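Local structure of transketolase (Campylobacter jejuni, 3L84) at residues A[329-334]-A[345-350]; A[335-340]-A[502-507]; A[454-459]-A[603-608]; A[527-532]-A[555-560]; A[579-584]-A[594-599]. The protein belongs to the transketolase family, thiamine diphosphate-binding enzymes that assemble as dimers of multidomain chains. All coordinates share one frame; numbering follows the deposited sequence.

Contact 1: A[329-334]-A[345-350]; sequences AYPDFK and GEILNV
Tyr330, Pro331 and Phe333 lie on the loop that leads into helix 340-354 and fold back against one side of that helix, where Glu346, Ile347 and Val350 receive them. Ile347 is touched by all three. Its CG2 meets the Tyr330 ring at the edge and in the ring plane, 3.9 Å from Tyr330 CE1. The other branch serves the remaining two: CG1 of Ile347 is 4.1 Å from Pro331 CD and 4.0 Å from Phe333 CE2. This division of labour comes from chi1 of -63°, which sets CG1 beside the backbone N and leaves CG2 anti to it. Pro331 and Val350 reach toward each other tip to tip, with Val350 CG2 4.0 Å from Pro331 CD, while Val350 CG1 rests 3.5 Å from the carbonyl oxygen of Ala329. Phe333 offers its rim, CZ lying 3.9 Å from the CB methylene of Glu346; Pro331 CB sits over one face of the same ring. Phe333 is also the middle residue of an Asx turn, in which Lys334 N donates to Asp332 OD1. Tyr330 and Ile347 both continue onto helix 476-488, at Leu487 and Trp483 respectively. The two segments share no hydrogen bond, so the loop is seated on the helix by the fit of carbon surfaces, and even Glu346 takes part through its aliphatic CB.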
# COMPACT_ATOMS: atom_id res chain seq x y z
N ALA A 329 1.21 -2.29 -35.77
CA ALA A 329 2.17 -3.34 -36.08
C ALA A 329 3.16 -3.39 -34.93
O ALA A 329 4.02 -2.49 -34.74
CB ALA A 329 2.88 -3.06 -37.41
N TYR A 330 3.04 -4.44 -34.15
CA TYR A 330 3.92 -4.64 -32.99
C TYR A 330 5.23 -5.21 -33.42
O TYR A 330 5.36 -5.71 -34.54
CB TYR A 330 3.28 -5.63 -32.03
CG TYR A 330 2.06 -5.10 -31.32
CD1 TYR A 330 2.16 -4.60 -30.04
CD2 TYR A 330 0.81 -5.13 -31.90
CE1 TYR A 330 1.04 -4.15 -29.35
CE2 TYR A 330 -0.31 -4.66 -31.22
CZ TYR A 330 -0.17 -4.18 -29.95
OH TYR A 330 -1.27 -3.72 -29.23
N PRO A 331 6.27 -5.13 -32.58
CA PRO A 331 7.54 -5.80 -32.94
C PRO A 331 7.36 -7.30 -33.04
O PRO A 331 6.54 -7.89 -32.31
CB PRO A 331 8.48 -5.48 -31.75
CG PRO A 331 7.77 -4.35 -31.00
CD PRO A 331 6.32 -4.59 -31.20
N ASP A 332 8.18 -7.89 -33.90
CA ASP A 332 8.23 -9.32 -34.13
C ASP A 332 9.38 -9.87 -33.30
O ASP A 332 10.54 -9.75 -33.67
CB ASP A 332 8.41 -9.63 -35.59
CG ASP A 332 8.44 -11.11 -35.87
OD1 ASP A 332 8.31 -11.92 -34.93
OD2 ASP A 332 8.61 -11.50 -37.06
N PHE A 333 9.04 -10.49 -32.19
CA PHE A 333 10.03 -11.04 -31.27
C PHE A 333 10.23 -12.53 -31.42
O PHE A 333 10.91 -13.16 -30.58
CB PHE A 333 9.64 -10.74 -29.82
CG PHE A 333 9.60 -9.28 -29.48
CD1 PHE A 333 10.75 -8.53 -29.45
CD2 PHE A 333 8.43 -8.70 -29.07
CE1 PHE A 333 10.70 -7.20 -29.06
CE2 PHE A 333 8.38 -7.39 -28.69
CZ PHE A 333 9.53 -6.66 -28.66
N LYS A 334 9.64 -13.12 -32.44
CA LYS A 334 9.80 -14.55 -32.66
C LYS A 334 11.26 -14.99 -32.67
O LYS A 334 12.05 -14.48 -33.39
CB LYS A 334 9.05 -15.02 -33.91
CG LYS A 334 9.02 -16.49 -34.04
CD LYS A 334 8.21 -16.96 -35.22
CE LYS A 334 8.12 -18.48 -35.26
NZ LYS A 334 7.59 -18.88 -36.57
N GLY A 345 9.23 -2.67 -23.09
CA GLY A 345 9.60 -1.31 -23.37
C GLY A 345 9.49 -1.00 -24.85
O GLY A 345 9.04 0.09 -25.24
N GLU A 346 9.89 -1.94 -25.70
CA GLU A 346 9.72 -1.73 -27.14
C GLU A 346 8.26 -1.62 -27.55
O GLU A 346 7.89 -0.78 -28.37
CB GLU A 346 10.38 -2.89 -27.87
CG GLU A 346 11.88 -2.89 -27.72
CD GLU A 346 12.58 -2.40 -28.90
OE1 GLU A 346 13.34 -3.22 -29.47
OE2 GLU A 346 12.35 -1.22 -29.28
N ILE A 347 7.41 -2.41 -26.91
CA ILE A 347 5.98 -2.33 -27.17
C ILE A 347 5.42 -0.98 -26.73
O ILE A 347 4.63 -0.37 -27.44
CB ILE A 347 5.23 -3.50 -26.52
CG1 ILE A 347 5.69 -4.83 -27.14
CG2 ILE A 347 3.72 -3.30 -26.69
CD1 ILE A 347 5.32 -6.08 -26.28
N LEU A 348 5.83 -0.52 -25.55
CA LEU A 348 5.35 0.80 -25.05
C LEU A 348 5.69 1.89 -26.04
O LEU A 348 4.88 2.79 -26.32
CB LEU A 348 5.97 1.14 -23.71
CG LEU A 348 5.50 0.34 -22.51
CD1 LEU A 348 6.38 0.66 -21.29
CD2 LEU A 348 4.00 0.53 -22.24
N ASN A 349 6.88 1.80 -26.64
CA ASN A 349 7.27 2.77 -27.67
C ASN A 349 6.42 2.69 -28.94
O ASN A 349 6.04 3.72 -29.47
CB ASN A 349 8.76 2.64 -27.95
CG ASN A 349 9.60 3.44 -26.98
OD1 ASN A 349 9.93 4.57 -27.25
ND2 ASN A 349 9.88 2.87 -25.82
N VAL A 350 6.09 1.49 -29.40
CA VAL A 350 5.21 1.33 -30.56
C VAL A 350 3.82 1.89 -30.24
O VAL A 350 3.21 2.58 -31.06
CB VAL A 350 5.12 -0.15 -30.96
CG1 VAL A 350 3.99 -0.40 -31.95
CG2 VAL A 350 6.46 -0.64 -31.57

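Contact 2: A[335-340]-A[502-507]; sequences GKDLAT and LKALNE
Asp337 faces Lys503 and Ala504 with a separate carboxylate oxygen for each. OD1 accepts from Ala504 N at 2.9 Å in a nearly straight bond (170°), met on the anti side and out of the carboxylate plane. OD2 takes the ammonium group on its syn side, also tilted out of the carboxylate plane, with Lys503 NZ 3.0 Å away in a salt bridge. The lysine gets there by curling: bends at chi2 (-76°) and chi3 (-49°) bring CD and then CE in beside OD2 before NZ arrives. A water bridges Asp337 OD1 to Ala504 O, giving OD1 a second donor. Ala504 CB points across at the backbone, 3.4 Å from Gly335 C. At the other end Leu502 CD1 meets the methyl CG2 of Thr340 at 4.0 Å, while Thr340 OG1 is turned to Ser498 N. Between these groups Leu338 and Leu502 exchange two backbone bonds, Leu338 N to Leu502 O at 3.0 Å and Leu502 N to Leu338 O at 2.9 Å. They form a hydrogen-bonded antiparallel pair, an isolated beta bridge that ties the entry to helix 340-354, with Ala339 at its N-cap position, to the chain leaving strand 493-496 of the pyrimidine binding domain.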
# COMPACT_ATOMS: atom_id res chain seq x y z
N GLY A 335 11.59 -15.93 -31.80
CA GLY A 335 12.92 -16.51 -31.76
C GLY A 335 13.98 -15.67 -31.05
O GLY A 335 15.15 -16.07 -31.01
N LYS A 336 13.58 -14.52 -30.50
CA LYS A 336 14.54 -13.60 -29.91
C LYS A 336 14.52 -13.77 -28.40
O LYS A 336 13.49 -13.54 -27.76
CB LYS A 336 14.22 -12.15 -30.31
CG LYS A 336 14.36 -11.87 -31.77
CD LYS A 336 14.22 -10.36 -32.13
CE LYS A 336 15.13 -9.94 -33.30
NZ LYS A 336 14.68 -10.44 -34.65
N ASP A 337 15.63 -14.19 -27.83
CA ASP A 337 15.80 -14.26 -26.38
C ASP A 337 15.91 -12.83 -25.82
O ASP A 337 16.67 -12.02 -26.31
CB ASP A 337 17.06 -15.03 -26.01
CG ASP A 337 17.02 -16.50 -26.40
OD1 ASP A 337 15.98 -17.07 -26.85
OD2 ASP A 337 18.13 -17.11 -26.34
N LEU A 338 15.14 -12.53 -24.79
CA LEU A 338 15.11 -11.17 -24.22
C LEU A 338 14.52 -11.22 -22.81
O LEU A 338 13.80 -12.15 -22.45
CB LEU A 338 14.28 -10.21 -25.08
CG LEU A 338 12.94 -10.73 -25.60
CD1 LEU A 338 11.88 -10.68 -24.49
CD2 LEU A 338 12.51 -9.96 -26.86
N ALA A 339 14.87 -10.23 -22.01
CA ALA A 339 14.13 -9.99 -20.80
C ALA A 339 12.78 -9.38 -21.17
O ALA A 339 12.72 -8.48 -22.03
CB ALA A 339 14.90 -9.01 -19.93
N THR A 340 11.69 -9.77 -20.51
CA THR A 340 10.40 -9.23 -20.91
C THR A 340 10.25 -7.76 -20.49
O THR A 340 9.43 -7.06 -21.06
CB THR A 340 9.25 -10.10 -20.46
OG1 THR A 340 9.35 -10.37 -19.07
CG2 THR A 340 9.21 -11.41 -21.30
N LEU A 502 15.11 -14.08 -20.81
CA LEU A 502 14.34 -15.32 -20.98
C LEU A 502 14.50 -15.88 -22.39
O LEU A 502 14.77 -15.16 -23.35
CB LEU A 502 12.85 -15.07 -20.73
CG LEU A 502 12.50 -14.32 -19.43
CD1 LEU A 502 10.99 -14.28 -19.24
CD2 LEU A 502 13.21 -14.91 -18.22
N LYS A 503 14.22 -17.16 -22.53
CA LYS A 503 14.38 -17.84 -23.80
C LYS A 503 13.13 -17.76 -24.62
O LYS A 503 12.03 -18.03 -24.18
CB LYS A 503 14.73 -19.31 -23.57
CG LYS A 503 16.02 -19.54 -22.80
CD LYS A 503 17.31 -19.31 -23.62
CE LYS A 503 17.33 -20.02 -24.97
NZ LYS A 503 18.68 -19.94 -25.68
N ALA A 504 13.30 -17.43 -25.88
CA ALA A 504 12.16 -17.40 -26.78
C ALA A 504 11.53 -18.79 -26.90
O ALA A 504 12.23 -19.81 -26.96
CB ALA A 504 12.63 -16.92 -28.16
N LEU A 505 10.20 -18.84 -26.96
CA LEU A 505 9.45 -20.07 -27.09
C LEU A 505 9.25 -20.47 -28.53
O LEU A 505 9.34 -19.67 -29.46
CB LEU A 505 8.05 -19.92 -26.45
CG LEU A 505 8.00 -19.48 -25.00
CD1 LEU A 505 6.54 -19.41 -24.53
CD2 LEU A 505 8.82 -20.42 -24.11
N ASN A 506 8.97 -21.75 -28.70
CA ASN A 506 8.45 -22.22 -29.96
C ASN A 506 6.96 -21.89 -30.07
O ASN A 506 6.33 -21.48 -29.10
CB ASN A 506 8.78 -23.71 -30.13
CG ASN A 506 10.29 -23.95 -30.24
OD1 ASN A 506 10.95 -23.47 -31.16
ND2 ASN A 506 10.87 -24.64 -29.24
N GLU A 507 6.39 -22.09 -31.25
CA GLU A 507 5.02 -21.67 -31.49
C GLU A 507 4.00 -22.54 -30.73
O GLU A 507 4.27 -23.69 -30.43
CB GLU A 507 4.71 -21.63 -32.99
CG GLU A 507 5.43 -20.45 -33.71
CD GLU A 507 4.83 -20.05 -35.05
OE1 GLU A 507 4.85 -18.82 -35.39
OE2 GLU A 507 4.34 -20.95 -35.77
O HOH W 1 9.48 -16.95 -29.86
O HOH W 2 15.03 -19.62 -27.66

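Contact 3: A[454-459]-A[603-608]; sequences QPIEQL and ESFGES
Ile456 and Gln454 bury most on one side of this contact and Phe605 on the other, along two chain pieces running in nearly opposite directions. Gln454 spends its whole amide on the backbone of Glu607. NE2 donates to Glu607 O at 2.9 Å, with the acceptor close to the amide plane but the donor above the plane of the carbonyl; OE1 receives Glu607 N at 3.0 Å in a weak, bent bond (124°). An extended chain beyond CG, chi2 165°, carries CD across to that residue. OE1 also lies 3.1 Å from Gly606 CA, on the side where a side chain would otherwise stand. A water links the two backbones, donating to Gln454 O and accepting from Gly606 N. Ile456 sets CG1, CG2 and CD1 round the carbonyl oxygen of Ser604, CD1 being nearest at 3.4 Å. Its CG1 is also 4.4 Å from Phe605 CD1, a looser touch. The Phe605 ring goes on to pack against Leu430 of the second subunit, and Glu457 forms salt bridges with Lys422 and Arg426 of that subunit. The contact thus joins the pyrimidine binding and C-terminal domains beside the dimer interface. Its chemistry is uneven: the glutamine amide gives Glu607 O a good donor and Glu607 N a weak acceptor, whereas Ser604 O, buried under Ile456, has no polar partner in the model.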
# COMPACT_ATOMS: atom_id res chain seq x y z
N GLN A 454 12.53 -8.81 -3.77
CA GLN A 454 12.18 -10.01 -4.51
C GLN A 454 10.75 -10.34 -4.26
O GLN A 454 10.40 -10.75 -3.15
CB GLN A 454 13.08 -11.16 -4.11
CG GLN A 454 14.53 -10.97 -4.62
CD GLN A 454 15.54 -11.88 -3.97
OE1 GLN A 454 15.22 -12.57 -3.01
NE2 GLN A 454 16.76 -11.90 -4.47
N PRO A 455 9.87 -10.18 -5.26
CA PRO A 455 8.49 -10.56 -5.10
C PRO A 455 8.30 -12.03 -4.76
O PRO A 455 9.10 -12.88 -5.16
CB PRO A 455 7.88 -10.25 -6.47
CG PRO A 455 8.75 -9.22 -7.04
CD PRO A 455 10.13 -9.59 -6.58
N ILE A 456 7.29 -12.30 -3.95
CA ILE A 456 6.90 -13.68 -3.58
C ILE A 456 5.39 -13.82 -3.66
O ILE A 456 4.87 -14.73 -4.33
CB ILE A 456 7.41 -14.07 -2.15
CG1 ILE A 456 8.93 -13.99 -2.03
CG2 ILE A 456 6.87 -15.45 -1.75
CD1 ILE A 456 9.72 -15.06 -2.80
N GLU A 457 4.67 -12.93 -2.99
CA GLU A 457 3.22 -13.01 -2.80
C GLU A 457 2.39 -12.10 -3.73
O GLU A 457 1.16 -12.16 -3.71
CB GLU A 457 2.84 -12.71 -1.34
CG GLU A 457 3.05 -11.29 -0.86
CD GLU A 457 4.46 -10.93 -0.37
OE1 GLU A 457 5.49 -11.42 -0.92
OE2 GLU A 457 4.57 -10.07 0.54
N GLN A 458 3.06 -11.27 -4.52
CA GLN A 458 2.35 -10.26 -5.28
C GLN A 458 1.53 -10.82 -6.42
O GLN A 458 0.48 -10.26 -6.76
CB GLN A 458 3.32 -9.18 -5.76
CG GLN A 458 3.88 -8.32 -4.63
CD GLN A 458 4.89 -9.05 -3.75
OE1 GLN A 458 5.64 -9.89 -4.23
NE2 GLN A 458 4.94 -8.70 -2.47
N LEU A 459 2.00 -11.88 -7.07
CA LEU A 459 1.21 -12.52 -8.12
C LEU A 459 -0.11 -12.99 -7.54
O LEU A 459 -1.18 -12.83 -8.16
CB LEU A 459 2.03 -13.65 -8.71
CG LEU A 459 1.73 -14.23 -10.06
CD1 LEU A 459 1.66 -13.13 -11.14
CD2 LEU A 459 2.82 -15.23 -10.41
N GLU A 603 8.07 -20.74 -0.86
CA GLU A 603 7.22 -20.57 0.34
C GLU A 603 7.81 -19.59 1.33
O GLU A 603 7.13 -19.23 2.31
CB GLU A 603 6.96 -21.92 0.99
CG GLU A 603 6.12 -22.82 0.12
CD GLU A 603 5.82 -24.12 0.81
OE1 GLU A 603 4.72 -24.24 1.41
OE2 GLU A 603 6.71 -25.02 0.79
N SER A 604 9.05 -19.19 1.16
CA SER A 604 9.76 -18.29 2.05
C SER A 604 10.02 -16.97 1.34
O SER A 604 9.74 -16.82 0.16
CB SER A 604 11.09 -18.94 2.48
OG SER A 604 11.99 -18.99 1.40
N PHE A 605 10.63 -16.03 2.04
CA PHE A 605 11.25 -14.89 1.40
C PHE A 605 12.53 -15.31 0.67
O PHE A 605 13.03 -16.44 0.85
CB PHE A 605 11.50 -13.73 2.34
CG PHE A 605 10.23 -13.11 2.86
CD1 PHE A 605 9.41 -12.38 2.01
CD2 PHE A 605 9.85 -13.22 4.19
CE1 PHE A 605 8.24 -11.77 2.46
CE2 PHE A 605 8.68 -12.64 4.65
CZ PHE A 605 7.87 -11.91 3.78
N GLY A 606 13.04 -14.44 -0.17
CA GLY A 606 14.21 -14.72 -0.97
C GLY A 606 15.55 -14.56 -0.27
O GLY A 606 15.64 -14.69 0.95
N GLU A 607 16.59 -14.36 -1.07
CA GLU A 607 17.97 -14.27 -0.59
C GLU A 607 18.73 -13.27 -1.44
O GLU A 607 18.54 -13.20 -2.62
CB GLU A 607 18.65 -15.64 -0.71
CG GLU A 607 18.15 -16.71 0.25
CD GLU A 607 18.55 -16.50 1.68
OE1 GLU A 607 19.38 -15.61 2.00
OE2 GLU A 607 17.99 -17.27 2.52
N SER A 608 19.66 -12.55 -0.83
CA SER A 608 20.60 -11.72 -1.56
C SER A 608 21.72 -12.56 -2.14
O SER A 608 22.52 -13.12 -1.40
CB SER A 608 21.14 -10.62 -0.61
OG SER A 608 22.14 -9.85 -1.24
O HOH W 3 11.58 -12.01 -0.86

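Contact 4: A[527-532]-A[555-560]; sequences KFTLLA and NVVSMP
Strands 528-532 and 555-558 run parallel, 18° apart, pairing Thr529 with Asn555 through to Ala532 with Ser558. Five backbone bonds zigzag between them, from Asn555 N to Phe528 O at 2.9 Å to Met559 N on Ala532 O at 2.8 Å; that of Val557 N to Leu530 O is nearly straight (173°). On one face Thr529, Leu531, Asn555 and Val557 interlock. With chi1 at -62°, Thr529 CG2 is anti to the backbone N and meets Val557 CG2 at 3.6 Å. Its OG1 passes 3.4 Å from Asn555 CB, but its hydrogen bond is with Lys578 O, and the Asn555 amide likewise turns elsewhere, to Ser523 N and Leu576 O. Leu531 crosses the other methyl of Val557, CD1 standing 4.0 Å from CG1, and its CD2 is 4.1 Å from SE of Met559, a selenomethionine. On the opposite face are Leu530, Ala532, Val556 and Ser558; Ala532 and Val556 pack on helix 537-549, which connects the two strands in a beta-alpha-beta unit. Leu530 instead touches Ile629 of helix 622-629. The polar work between the strands is therefore done by the main chain, leaving the methyl groups to fit against each other, while the buried hydroxyl and amide on the Thr529 face find their partners outside the two strands, at Lys578, Ser523 and the end of helix 570-576.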
# COMPACT_ATOMS: atom_id res chain seq x y z
N LYS A 527 1.56 -38.52 -19.06
CA LYS A 527 1.57 -38.89 -17.67
C LYS A 527 1.68 -37.67 -16.77
O LYS A 527 1.21 -37.71 -15.63
CB LYS A 527 2.78 -39.80 -17.40
CG LYS A 527 2.80 -41.12 -18.20
CD LYS A 527 1.59 -41.98 -17.87
CE LYS A 527 1.70 -43.38 -18.47
NZ LYS A 527 0.72 -44.32 -17.84
N PHE A 528 2.32 -36.62 -17.28
CA PHE A 528 2.52 -35.38 -16.51
C PHE A 528 2.21 -34.20 -17.38
O PHE A 528 2.46 -34.25 -18.58
CB PHE A 528 3.97 -35.21 -16.07
CG PHE A 528 4.47 -36.30 -15.19
CD1 PHE A 528 3.95 -36.48 -13.92
CD2 PHE A 528 5.47 -37.15 -15.62
CE1 PHE A 528 4.41 -37.50 -13.12
CE2 PHE A 528 5.93 -38.18 -14.82
CZ PHE A 528 5.39 -38.34 -13.57
N THR A 529 1.69 -33.12 -16.78
CA THR A 529 1.59 -31.83 -17.42
C THR A 529 2.35 -30.84 -16.57
O THR A 529 2.08 -30.76 -15.37
CB THR A 529 0.13 -31.37 -17.63
OG1 THR A 529 -0.54 -32.31 -18.50
CG2 THR A 529 0.06 -29.98 -18.25
N LEU A 530 3.31 -30.13 -17.17
CA LEU A 530 4.07 -29.08 -16.46
C LEU A 530 3.49 -27.76 -16.90
O LEU A 530 3.47 -27.48 -18.11
CB LEU A 530 5.55 -29.18 -16.81
CG LEU A 530 6.29 -30.45 -16.31
CD1 LEU A 530 5.97 -31.74 -17.04
CD2 LEU A 530 7.79 -30.17 -16.42
N LEU A 531 2.98 -27.00 -15.97
CA LEU A 531 2.30 -25.73 -16.20
C LEU A 531 3.15 -24.63 -15.57
O LEU A 531 3.49 -24.74 -14.38
CB LEU A 531 0.90 -25.77 -15.56
CG LEU A 531 0.05 -24.53 -15.71
CD1 LEU A 531 -1.43 -24.87 -15.78
CD2 LEU A 531 0.34 -23.57 -14.60
N ALA A 532 3.44 -23.57 -16.32
CA ALA A 532 4.25 -22.51 -15.77
C ALA A 532 3.88 -21.21 -16.44
O ALA A 532 3.24 -21.21 -17.50
CB ALA A 532 5.74 -22.79 -15.98
N ASN A 555 2.89 -33.19 -21.28
CA ASN A 555 2.42 -31.91 -21.80
C ASN A 555 3.18 -30.78 -21.13
O ASN A 555 3.58 -30.90 -19.98
CB ASN A 555 0.91 -31.71 -21.54
CG ASN A 555 0.01 -32.49 -22.48
OD1 ASN A 555 0.47 -33.25 -23.36
ND2 ASN A 555 -1.30 -32.27 -22.33
N VAL A 556 3.36 -29.66 -21.84
CA VAL A 556 3.86 -28.43 -21.25
C VAL A 556 2.88 -27.32 -21.63
O VAL A 556 2.58 -27.13 -22.81
CB VAL A 556 5.27 -28.07 -21.72
CG1 VAL A 556 5.71 -26.76 -21.08
CG2 VAL A 556 6.28 -29.19 -21.38
N VAL A 557 2.41 -26.64 -20.61
CA VAL A 557 1.48 -25.55 -20.71
C VAL A 557 2.12 -24.26 -20.27
O VAL A 557 2.72 -24.19 -19.18
CB VAL A 557 0.26 -25.83 -19.80
CG1 VAL A 557 -0.66 -24.58 -19.68
CG2 VAL A 557 -0.55 -27.05 -20.28
N SER A 558 2.02 -23.25 -21.13
CA SER A 558 2.35 -21.88 -20.76
C SER A 558 1.08 -21.15 -20.33
O SER A 558 0.07 -21.22 -21.04
CB SER A 558 3.04 -21.15 -21.90
OG SER A 558 3.36 -19.81 -21.49
N MSE A 559 1.12 -20.52 -19.17
CA MSE A 559 -0.03 -19.81 -18.63
C MSE A 559 0.32 -18.35 -18.40
O MSE A 559 0.52 -17.90 -17.25
CB MSE A 559 -0.48 -20.47 -17.32
CG MSE A 559 -1.82 -19.92 -16.78
SE MSE A 559 -2.27 -20.49 -15.01
CE MSE A 559 -0.81 -19.59 -14.13
N PRO A 560 0.32 -17.55 -19.46
CA PRO A 560 0.57 -16.13 -19.30
C PRO A 560 -0.51 -15.40 -18.53
O PRO A 560 -0.22 -14.32 -18.03
CB PRO A 560 0.69 -15.65 -20.76
CG PRO A 560 -0.06 -16.66 -21.55
CD PRO A 560 0.25 -17.96 -20.88

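Contact 5: A[579-584]-A[594-599]; sequences GEVIGV and KFCHKV
Val581 and Gly583 face Cys596 in the close-fitting half of this contact. Cys596 SG lies over the backbone of Gly583, 3.5 Å from its N, where the absence of a side chain gives the sulfur room. Val581 CG1 comes up beside the same sulfur, at 3.8 Å, and also rests on Phe595 O. The carbonyl oxygen of Val581 is gripped twice, by His597 N at 2.8 Å in a bent bond (131°) and by Lys598 N at 3.1 Å. Gly583 N then bonds to Lys598 O, and here the pairing becomes regular: Ile582 with Lys598 and Gly583 with Val599 are parallel bridges that add strand 598-600 as an outermost strand of the mixed sheet in the C-terminal domain. His597, though exposed, still keeps close: its ring turns an edge to the backbone, with Val581 N near the ring plane and 2.9 Å from CD2, and crosses the Val581 side chain at about a right angle. The loose, solvent side begins with Glu580 and Lys598. Both are stretched beyond CG, yet Glu580 OE2 and Lys598 NZ stay 4.0 Å apart, a long salt bridge. One water fills in between them, donating to Glu580 OE2 at 2.6 Å and accepting from Lys598 NZ; a second water also accepts from NZ but reaches Glu580 OE1 only weakly.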
# COMPACT_ATOMS: atom_id res chain seq x y z
N GLY A 579 -2.96 -36.06 -17.02
CA GLY A 579 -2.16 -36.79 -16.05
C GLY A 579 -2.01 -36.04 -14.76
O GLY A 579 -2.95 -35.35 -14.32
N GLU A 580 -0.85 -36.16 -14.13
CA GLU A 580 -0.58 -35.43 -12.90
C GLU A 580 -0.01 -34.07 -13.31
O GLU A 580 0.97 -33.96 -14.07
CB GLU A 580 0.41 -36.21 -12.06
CG GLU A 580 0.61 -35.67 -10.66
CD GLU A 580 1.26 -36.71 -9.76
OE1 GLU A 580 0.60 -37.16 -8.78
OE2 GLU A 580 2.39 -37.14 -10.06
N VAL A 581 -0.65 -33.01 -12.83
CA VAL A 581 -0.36 -31.62 -13.26
C VAL A 581 0.47 -30.96 -12.19
O VAL A 581 0.05 -30.91 -11.03
CB VAL A 581 -1.66 -30.84 -13.48
CG1 VAL A 581 -1.35 -29.42 -13.97
CG2 VAL A 581 -2.60 -31.58 -14.50
N ILE A 582 1.63 -30.46 -12.58
CA ILE A 582 2.57 -29.79 -11.69
C ILE A 582 2.71 -28.34 -12.16
O ILE A 582 3.14 -28.07 -13.28
CB ILE A 582 3.94 -30.46 -11.65
CG1 ILE A 582 3.82 -31.96 -11.27
CG2 ILE A 582 4.87 -29.72 -10.68
CD1 ILE A 582 3.77 -32.91 -12.43
N GLY A 583 2.34 -27.42 -11.28
CA GLY A 583 2.51 -25.99 -11.51
C GLY A 583 3.86 -25.52 -11.03
O GLY A 583 4.32 -25.96 -9.96
N VAL A 584 4.56 -24.70 -11.81
CA VAL A 584 5.89 -24.26 -11.51
C VAL A 584 5.99 -22.73 -11.70
O VAL A 584 5.82 -22.21 -12.80
CB VAL A 584 6.90 -24.95 -12.45
CG1 VAL A 584 8.32 -24.53 -12.07
CG2 VAL A 584 6.73 -26.50 -12.43
N LYS A 594 -5.89 -24.63 -8.11
CA LYS A 594 -7.13 -24.69 -8.87
C LYS A 594 -6.95 -25.61 -10.08
O LYS A 594 -7.89 -26.31 -10.46
CB LYS A 594 -7.57 -23.29 -9.27
CG LYS A 594 -8.85 -23.27 -10.01
CD LYS A 594 -9.42 -21.88 -10.17
CE LYS A 594 -10.73 -21.93 -10.97
NZ LYS A 594 -11.49 -20.64 -10.89
N PHE A 595 -5.77 -25.61 -10.68
CA PHE A 595 -5.50 -26.35 -11.92
C PHE A 595 -4.50 -27.46 -11.77
O PHE A 595 -4.46 -28.33 -12.65
CB PHE A 595 -5.03 -25.39 -13.01
CG PHE A 595 -5.99 -24.32 -13.32
CD1 PHE A 595 -7.20 -24.65 -13.90
CD2 PHE A 595 -5.70 -22.99 -13.08
CE1 PHE A 595 -8.13 -23.67 -14.19
CE2 PHE A 595 -6.64 -22.00 -13.38
CZ PHE A 595 -7.84 -22.38 -13.93
N CYS A 596 -3.73 -27.49 -10.70
CA CYS A 596 -2.58 -28.37 -10.54
C CYS A 596 -2.75 -29.30 -9.35
O CYS A 596 -3.34 -28.95 -8.33
CB CYS A 596 -1.31 -27.57 -10.31
SG CYS A 596 -0.95 -26.40 -11.65
N HIS A 597 -2.22 -30.52 -9.47
CA HIS A 597 -2.15 -31.46 -8.36
C HIS A 597 -1.06 -31.09 -7.39
O HIS A 597 -1.21 -31.30 -6.17
CB HIS A 597 -1.93 -32.88 -8.85
CG HIS A 597 -2.98 -33.36 -9.78
ND1 HIS A 597 -4.18 -33.91 -9.36
CD2 HIS A 597 -3.01 -33.38 -11.12
CE1 HIS A 597 -4.90 -34.24 -10.42
NE2 HIS A 597 -4.21 -33.93 -11.51
N LYS A 598 0.05 -30.61 -7.93
CA LYS A 598 1.21 -30.25 -7.15
C LYS A 598 1.68 -28.87 -7.59
O LYS A 598 1.54 -28.54 -8.75
CB LYS A 598 2.37 -31.24 -7.34
CG LYS A 598 2.08 -32.68 -6.91
CD LYS A 598 3.31 -33.55 -7.10
CE LYS A 598 3.01 -34.93 -6.65
NZ LYS A 598 4.27 -35.77 -6.81
N VAL A 599 2.27 -28.11 -6.67
CA VAL A 599 2.81 -26.80 -6.97
C VAL A 599 4.23 -26.71 -6.47
O VAL A 599 4.48 -27.00 -5.30
CB VAL A 599 1.94 -25.69 -6.36
CG1 VAL A 599 2.55 -24.31 -6.54
CG2 VAL A 599 0.52 -25.75 -6.92
O HOH W 4 4.50 -35.74 -9.59
O HOH W 5 2.75 -38.12 -6.29

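From the N terminus, contact 1 comes first and closes a short loop into helix 340-354. Contact 2 starts inside that loop and closes far downstream at 502-507, so the two cross; they also touch, through the Lys334-Glu507 salt bridge and through Phe333 on Leu338. Contact 3 opens within the span of contact 2 and crosses it in turn, closing at 603-608 and joining the pyrimidine binding domain to the C-terminal domain. Nested inside contact 3 lie contact 4 and then contact 5, in series. Their centres are about 8 Å apart, because strands 528-532 and 580-584 are neighbours in one sheet; segment 594-599 runs almost directly into 603-608.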